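Arf-GAP domain and FG repeat-containing protein 1 (Homo sapiens, PDB 2OLM) is required for vesicle docking or fusion during acrosome biogenesis and, in HIV-1 infection, as a Rev cofactor promotes movement of viral RNAs from the nuclear periphery to the cytoplasm. Local coordinates at residues A[14-19]-A[44-49]; A[52-57]-A[110-115]. All blocks are in the same frame, centred on the assembly; numbering follows the deposited sequence.

Contact 1: residues A[14-19]-A[44-49]. With ZN (zinc ion), chain B.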
ATOM      1  N   LYS A  14       4.510  -1.833   4.175  1.00 14.12           N
ATOM      2  CA  LYS A  14       4.795  -3.255   3.944  1.00 15.78           C
ATOM      3  C   LYS A  14       4.202  -4.121   5.089  1.00 13.66           C
ATOM      4  O   LYS A  14       3.530  -5.154   4.855  1.00 13.47           O
ATOM      5  CB  LYS A  14       6.308  -3.461   3.799  1.00 14.98           C
ATOM      6  CG  LYS A  14       6.693  -4.926   3.580  1.00 18.11           C
ATOM      7  CD  LYS A  14       8.219  -5.180   3.582  1.00 21.00           C
ATOM      8  CE  LYS A  14       8.503  -6.693   3.546  1.00 23.19           C
ATOM      9  NZ  LYS A  14       9.956  -7.081   3.802  1.00 26.92           N
ATOM     10  N   MET A  15       4.427  -3.652   6.318  1.00 13.20           N
ATOM     11  CA  MET A  15       3.885  -4.337   7.509  1.00 13.45           C
ATOM     12  C   MET A  15       2.353  -4.368   7.487  1.00 13.76           C
ATOM     13  O   MET A  15       1.749  -5.379   7.789  1.00 13.67           O
ATOM     14  CB  MET A  15       4.389  -3.641   8.777  1.00 15.43           C
ATOM     15  CG  MET A  15       5.853  -3.805   9.023  1.00 13.74           C
ATOM     16  SD  MET A  15       6.552  -2.601  10.197  1.00 18.60           S
ATOM     17  CE  MET A  15       6.251  -3.399  11.788  1.00 23.92           C
ATOM     18  N   LEU A  16       1.751  -3.276   7.084  1.00 13.55           N
ATOM     19  CA  LEU A  16       0.302  -3.167   6.949  1.00 13.29           C
ATOM     20  C   LEU A  16      -0.259  -4.164   5.940  1.00 11.81           C
ATOM     21  O   LEU A  16      -1.255  -4.869   6.182  1.00 13.34           O
ATOM     22  CB  LEU A  16      -0.050  -1.721   6.563  1.00 12.65           C
ATOM     23  CG  LEU A  16      -1.513  -1.393   6.418  1.00 13.88           C
ATOM     24  CD1 LEU A  16      -2.235  -1.609   7.766  1.00 14.77           C
ATOM     25  CD2 LEU A  16      -1.649   0.059   5.941  1.00 15.98           C
ATOM     26  N   ARG A  17       0.399  -4.260   4.789  1.00 12.70           N
ATOM     27  CA  ARG A  17      -0.065  -5.177   3.741  1.00 12.53           C
ATOM     28  C   ARG A  17       0.199  -6.662   4.048  1.00 13.38           C
ATOM     29  O   ARG A  17      -0.522  -7.538   3.550  1.00 14.45           O
ATOM     30  CB  ARG A  17       0.548  -4.757   2.417  1.00 12.65           C
ATOM     31  CG  ARG A  17       0.086  -3.387   1.945  1.00 13.27           C
ATOM     32  CD  ARG A  17      -1.401  -3.338   1.604  1.00 14.86           C
ATOM     33  NE  ARG A  17      -1.831  -1.974   1.321  1.00 14.84           N
ATOM     34  CZ  ARG A  17      -3.105  -1.614   1.222  1.00 15.44           C
ATOM     35  NH1 ARG A  17      -4.038  -2.516   1.368  1.00 15.05           N
ATOM     36  NH2 ARG A  17      -3.435  -0.377   0.974  1.00 15.76           N
ATOM     37  N   ASP A  18       1.197  -6.939   4.882  1.00 14.54           N
ATOM     38  CA  ASP A  18       1.342  -8.255   5.476  1.00 15.43           C
ATOM     39  C   ASP A  18       0.060  -8.591   6.254  1.00 15.75           C
ATOM     40  O   ASP A  18      -0.481  -9.686   6.127  1.00 18.15           O
ATOM     41  CB  ASP A  18       2.578  -8.331   6.359  1.00 17.11           C
ATOM     42  CG  ASP A  18       2.806  -9.721   6.943  1.00 26.86           C
ATOM     43  OD1 ASP A  18       3.384 -10.588   6.241  1.00 30.78           O
ATOM     44  OD2 ASP A  18       2.394  -9.937   8.116  1.00 35.49           O
ATOM     45  N   MET A  19      -0.448  -7.631   7.025  1.00 13.63           N
ATOM     46  CA  MET A  19      -1.633  -7.876   7.830  1.00 13.70           C
ATOM     47  C   MET A  19      -2.886  -7.907   7.007  1.00 12.35           C
ATOM     48  O   MET A  19      -3.760  -8.748   7.245  1.00 13.43           O
ATOM     49  CB  MET A  19      -1.787  -6.799   8.903  1.00 14.05           C
ATOM     50  CG  MET A  19      -0.836  -6.989  10.073  1.00 12.53           C
ATOM     51  SD  MET A  19      -1.059  -5.756  11.376  1.00 14.58           S
ATOM     52  CE  MET A  19      -0.137  -4.380  10.671  1.00 15.11           C
ATOM     53  N   GLY A  44      -8.361  -2.536  17.274  1.00  7.91           N
ATOM     54  CA  GLY A  44      -7.341  -3.213  16.468  1.00  7.89           C
ATOM     55  C   GLY A  44      -7.877  -4.095  15.364  1.00  8.00           C
ATOM     56  O   GLY A  44      -7.309  -5.161  15.094  1.00  9.98           O
ATOM     57  N   SER A  45      -8.967  -3.687  14.734  1.00  7.73           N
ATOM     58  CA  SER A  45      -9.650  -4.472  13.697  1.00  8.55           C
ATOM     59  C   SER A  45      -9.557  -3.768  12.364  1.00  8.49           C
ATOM     60  O   SER A  45      -9.192  -2.596  12.259  1.00  9.49           O
ATOM     61  CB  SER A  45     -11.121  -4.696  14.044  1.00  9.10           C
ATOM     62  OG  SER A  45     -11.763  -3.450  14.127  1.00  7.52           O
ATOM     63  N   PHE A  46      -9.936  -4.512  11.328  1.00  9.24           N
ATOM     64  CA  PHE A  46     -10.005  -4.026   9.939  1.00  9.13           C
ATOM     65  C   PHE A  46     -11.434  -4.055   9.510  1.00  8.40           C
ATOM     66  O   PHE A  46     -12.078  -5.113   9.566  1.00  9.31           O
ATOM     67  CB  PHE A  46      -9.122  -4.922   9.019  1.00  9.79           C
ATOM     68  CG  PHE A  46      -7.675  -4.851   9.324  1.00 10.28           C
ATOM     69  CD1 PHE A  46      -6.835  -4.050   8.576  1.00 14.01           C
ATOM     70  CD2 PHE A  46      -7.130  -5.538  10.376  1.00 12.82           C
ATOM     71  CE1 PHE A  46      -5.489  -3.944   8.877  1.00 12.93           C
ATOM     72  CE2 PHE A  46      -5.793  -5.435  10.674  1.00 13.94           C
ATOM     73  CZ  PHE A  46      -4.967  -4.652   9.913  1.00 11.86           C
ATOM     74  N   VAL A  47     -11.987  -2.892   9.104  1.00  8.11           N
ATOM     75  CA  VAL A  47     -13.429  -2.716   8.879  1.00  9.41           C
ATOM     76  C   VAL A  47     -13.695  -1.987   7.545  1.00 10.02           C
ATOM     77  O   VAL A  47     -12.826  -1.309   7.026  1.00 10.34           O
ATOM     78  CB  VAL A  47     -14.117  -1.928  10.035  1.00  8.35           C
ATOM     79  CG1 VAL A  47     -14.084  -2.783  11.290  1.00 10.64           C
ATOM     80  CG2 VAL A  47     -13.370  -0.602  10.325  1.00  9.06           C
ATOM     81  N   CYS A  48     -14.914  -2.093   7.063  1.00 10.32           N
ATOM     82  CA  CYS A  48     -15.332  -1.471   5.795  1.00 10.00           C
ATOM     83  C   CYS A  48     -15.818  -0.035   6.072  1.00 12.74           C
ATOM     84  O   CYS A  48     -15.920   0.402   7.239  1.00 10.62           O
ATOM     85  CB  CYS A  48     -16.452  -2.315   5.153  1.00 11.31           C
ATOM     86  SG  CYS A  48     -18.085  -2.198   5.878  1.00 11.69           S
ATOM     87  N   THR A  49     -16.116   0.741   5.016  1.00 11.01           N
ATOM     88  CA  THR A  49     -16.535   2.096   5.188  1.00 10.76           C
ATOM     89  C   THR A  49     -17.863   2.275   5.859  1.00 11.21           C
ATOM     90  O   THR A  49     -18.043   3.150   6.706  1.00 11.25           O
ATOM     91  CB  THR A  49     -16.501   2.803   3.807  1.00 12.63           C
ATOM     92  OG1 THR A  49     -15.168   2.669   3.273  1.00 14.60           O
ATOM     93  CG2 THR A  49     -16.950   4.235   3.946  1.00 14.40           C
TER
HETATM   94 ZN    ZN B 201     -18.494  -3.828   7.461  1.00 11.19          ZN
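Phe46 reaches from strand 45-47 to Leu16 and Met19, two residues on one flank of helix 3-20, and its ring makes the whole junction. CB already points at the helix, and with CG anti to the carbonyl carbon (chi1 -65°) the ring continues in that direction, so CB, CG, CD1 and CD2 span the distance and only the far end of the ring touches. On one side CE1 meets a methyl: Leu16 CD1 lies 4.2 Å from Phe46 CE1, at the ring's edge and near its plane. Leu16 delivers that methyl with CG anti to its own backbone N (chi1 -178°), although its CB does not aim at the strand. At the tip, Phe46 CZ stands 4.0 Å from Met19 CB, which approaches the ring obliquely. The Met19 sulfur is a little farther off, with SD 4.3 Å from Phe46 CZ. All three side chains are buried, and the contact is purely apolar, with no hydrogen bond between the segments.

Two residues beyond Phe46, Cys48 SG binds the zinc ion at 2.3 Å, together with Cys28, Cys31 and Cys51 of the C4-type zinc finger. The same side chain sits at the N-cap of helix 49-55, so one residue both ligates the metal and caps the helix start. Elsewhere on helix 3-20, Lys14 and Asp18 form salt bridges with Asp18 and Lys14 of the second subunit. Phe46 also packs on Asn25 and on Val39 of the adjacent strand 38-40, while Met19 leans on Leu80 of helix 74-82.

Contact 2: residues A[52-57]-A[110-115]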
ATOM      1  N   SER A  52     -17.489   1.563   9.449  1.00  8.59           N
ATOM      2  CA  SER A  52     -16.770   2.694  10.040  1.00  7.77           C
ATOM      3  C   SER A  52     -17.722   3.854  10.341  1.00 10.01           C
ATOM      4  O   SER A  52     -17.654   4.488  11.401  1.00  9.14           O
ATOM      5  CB  SER A  52     -15.665   3.154   9.134  1.00  9.25           C
ATOM      6  OG  SER A  52     -14.659   2.184   8.970  1.00 11.70           O
ATOM      7  N   GLY A  53     -18.635   4.150   9.416  1.00 10.45           N
ATOM      8  CA  GLY A  53     -19.616   5.182   9.681  1.00  9.89           C
ATOM      9  C   GLY A  53     -20.464   4.886  10.915  1.00  9.79           C
ATOM     10  O   GLY A  53     -20.744   5.776  11.725  1.00 11.66           O
ATOM     11  N   SER A  54     -20.889   3.630  11.071  1.00  8.84           N
ATOM     12  CA  SER A  54     -21.672   3.231  12.243  1.00  9.34           C
ATOM     13  C   SER A  54     -20.865   3.241  13.563  1.00  9.28           C
ATOM     14  O   SER A  54     -21.398   3.625  14.604  1.00 11.25           O
ATOM     15  CB  SER A  54     -22.315   1.861  12.043  1.00 12.55           C
ATOM     16  OG  SER A  54     -23.269   1.955  10.977  1.00 15.33           O
ATOM     17  N   LEU A  55     -19.606   2.842  13.490  1.00  9.15           N
ATOM     18  CA  LEU A  55     -18.692   2.882  14.644  1.00  7.87           C
ATOM     19  C   LEU A  55     -18.515   4.296  15.149  1.00 10.28           C
ATOM     20  O   LEU A  55     -18.305   4.515  16.373  1.00  9.10           O
ATOM     21  CB  LEU A  55     -17.356   2.312  14.238  1.00  6.98           C
ATOM     22  CG  LEU A  55     -17.294   0.756  14.116  1.00  8.09           C
ATOM     23  CD1 LEU A  55     -16.070   0.306  13.312  1.00  8.98           C
ATOM     24  CD2 LEU A  55     -17.335   0.059  15.515  1.00 10.82           C
ATOM     25  N   ARG A  56     -18.552   5.269  14.245  1.00  8.94           N
ATOM     26  CA  ARG A  56     -18.503   6.697  14.662  1.00  8.89           C
ATOM     27  C   ARG A  56     -19.785   7.184  15.340  1.00 10.74           C
ATOM     28  O   ARG A  56     -19.792   8.268  15.954  1.00 12.88           O
ATOM     29  CB  ARG A  56     -18.167   7.618  13.478  1.00  9.87           C
ATOM     30  CG  ARG A  56     -16.829   7.351  12.900  1.00 11.15           C
ATOM     31  CD  ARG A  56     -15.721   7.580  13.848  1.00 10.08           C
ATOM     32  NE  ARG A  56     -15.737   8.917  14.418  1.00 10.78           N
ATOM     33  CZ  ARG A  56     -14.953   9.319  15.417  1.00 10.52           C
ATOM     34  NH1 ARG A  56     -14.082   8.507  16.022  1.00  9.83           N
ATOM     35  NH2 ARG A  56     -15.068  10.580  15.838  1.00 13.72           N
ATOM     36  N   GLY A  57     -20.836   6.412  15.245  1.00 10.21           N
ATOM     37  CA  GLY A  57     -22.088   6.741  15.934  1.00 12.65           C
ATOM     38  C   GLY A  57     -22.177   6.192  17.340  1.00 12.92           C
ATOM     39  O   GLY A  57     -23.113   6.512  18.081  1.00 15.82           O
ATOM     40  N   GLN A 110     -29.745   2.008  11.887  1.00 29.16           N
ATOM     41  CA  GLN A 110     -30.248   1.924  13.263  1.00 29.16           C
ATOM     42  C   GLN A 110     -29.993   0.535  13.877  1.00 28.30           C
ATOM     43  O   GLN A 110     -29.629   0.397  15.059  1.00 25.17           O
ATOM     44  CB  GLN A 110     -31.749   2.238  13.321  1.00 32.31           C
ATOM     45  N   LYS A 111     -30.194  -0.489  13.064  1.00 26.12           N
ATOM     46  CA  LYS A 111     -29.992  -1.836  13.527  1.00 24.79           C
ATOM     47  C   LYS A 111     -28.487  -2.139  13.677  1.00 20.26           C
ATOM     48  O   LYS A 111     -28.099  -2.846  14.638  1.00 18.08           O
ATOM     49  CB  LYS A 111     -30.706  -2.836  12.602  1.00 27.05           C
ATOM     50  CG  LYS A 111     -32.228  -2.633  12.588  1.00 29.52           C
ATOM     51  CD  LYS A 111     -32.827  -2.757  13.962  1.00 28.69           C
ATOM     52  N   VAL A 112     -27.667  -1.592  12.786  1.00 16.53           N
ATOM     53  CA  VAL A 112     -26.213  -1.795  12.875  1.00 15.87           C
ATOM     54  C   VAL A 112     -25.705  -1.122  14.171  1.00 19.60           C
ATOM     55  O   VAL A 112     -24.958  -1.728  14.939  1.00 15.20           O
ATOM     56  CB  VAL A 112     -25.457  -1.317  11.630  1.00 18.14           C
ATOM     57  CG1 VAL A 112     -23.965  -1.408  11.816  1.00 15.67           C
ATOM     58  CG2 VAL A 112     -25.875  -2.155  10.384  1.00 17.37           C
ATOM     59  N   LYS A 113     -26.165   0.092  14.456  1.00 20.49           N
ATOM     60  CA  LYS A 113     -25.823   0.744  15.734  1.00 20.46           C
ATOM     61  C   LYS A 113     -26.112  -0.124  16.952  1.00 19.36           C
ATOM     62  O   LYS A 113     -25.229  -0.284  17.829  1.00 15.08           O
ATOM     63  CB  LYS A 113     -26.528   2.102  15.890  1.00 22.20           C
ATOM     64  CG  LYS A 113     -26.148   2.812  17.217  1.00 22.09           C
ATOM     65  CD  LYS A 113     -26.607   4.255  17.245  1.00 25.02           C
ATOM     66  CE  LYS A 113     -26.019   4.963  18.455  1.00 27.12           C
ATOM     67  NZ  LYS A 113     -26.804   4.681  19.657  1.00 34.57           N
ATOM     68  N   GLU A 114     -27.334  -0.650  17.047  1.00 17.27           N
ATOM     69  CA  GLU A 114     -27.772  -1.437  18.188  1.00 17.02           C
ATOM     70  C   GLU A 114     -26.877  -2.676  18.312  1.00 13.35           C
ATOM     71  O   GLU A 114     -26.495  -3.059  19.412  1.00 14.17           O
ATOM     72  CB  GLU A 114     -29.247  -1.877  18.019  1.00 21.68           C
ATOM     73  N   PHE A 115     -26.543  -3.271  17.170  1.00 14.14           N
ATOM     74  CA  PHE A 115     -25.655  -4.451  17.132  1.00 12.61           C
ATOM     75  C   PHE A 115     -24.247  -4.130  17.632  1.00 10.74           C
ATOM     76  O   PHE A 115     -23.699  -4.836  18.474  1.00 10.87           O
ATOM     77  CB  PHE A 115     -25.601  -5.022  15.738  1.00 10.12           C
ATOM     78  CG  PHE A 115     -24.532  -6.095  15.565  1.00 10.71           C
ATOM     79  CD1 PHE A 115     -24.674  -7.351  16.141  1.00 12.14           C
ATOM     80  CD2 PHE A 115     -23.404  -5.852  14.824  1.00 11.67           C
ATOM     81  CE1 PHE A 115     -23.706  -8.317  15.966  1.00 11.24           C
ATOM     82  CE2 PHE A 115     -22.422  -6.822  14.675  1.00 13.40           C
ATOM     83  CZ  PHE A 115     -22.592  -8.063  15.252  1.00 11.83           C
TER
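Ser54 and Lys113 bring the two backbones to a CA-CA distance of 6.0 Å, a close approach, consistent with the short side chain that Ser54 turns toward helix 109-121. That serine meets Val112. Its OG lies 3.5 Å from Val112 CG1, and Ser54 CB is 3.7 Å from the same methyl, so one branch of the valine rests along the serine's CB-OG bond. With CG1 anti to the backbone N (chi1 174°), Val112 sends this branch, rather than CG2, across the gap.

In this Arf-GAP domain the pairing joins the helix that follows the zinc-finger strands to a helix much later in the chain. The interface continues one turn on, where Leu116 receives both Ser54 and Leu55, and Leu55 also reaches Tyr120. Val112 packs on Phe106 as well, in the loop leading into its helix.

Lys113 crosses at the outer margin. Its chain runs extended as far as CE, which comes to 3.3 Å from Gly57 O, and then bends (chi4 -82°). NZ therefore ends 4.4 Å from Gly57 O and hydrogen-bonds instead to Gln117 OE1, one turn along its own helix. Gly57 itself is held by the turn that closes 52-57, its N bonded to Ser54 O at 2.9 Å, and its carbonyl O lies beside the CE methylene of Lys113.

In the fold
Contact 1 and contact 2 lie on opposite sides of the chain's centre, their own centres about 20 Å apart, and follow one another along the sequence. Strand 45-47 leads directly into helix 49-55, and Val47 joins the two regions by packing: its CG2 is 3.4 Å from Ser52 OG and 4.1 Å from Leu55 CD1. Phe46 and Val47 thus serve different sides, one packing toward helix 3-20, the other toward helix 49-55. The zinc lies toward contact 2: 44-49 supplies Cys48 as a ligand, but the Phe46 junction is well away from the metal, whereas the side chain of Val112 comes to about 7 Å of it without binding.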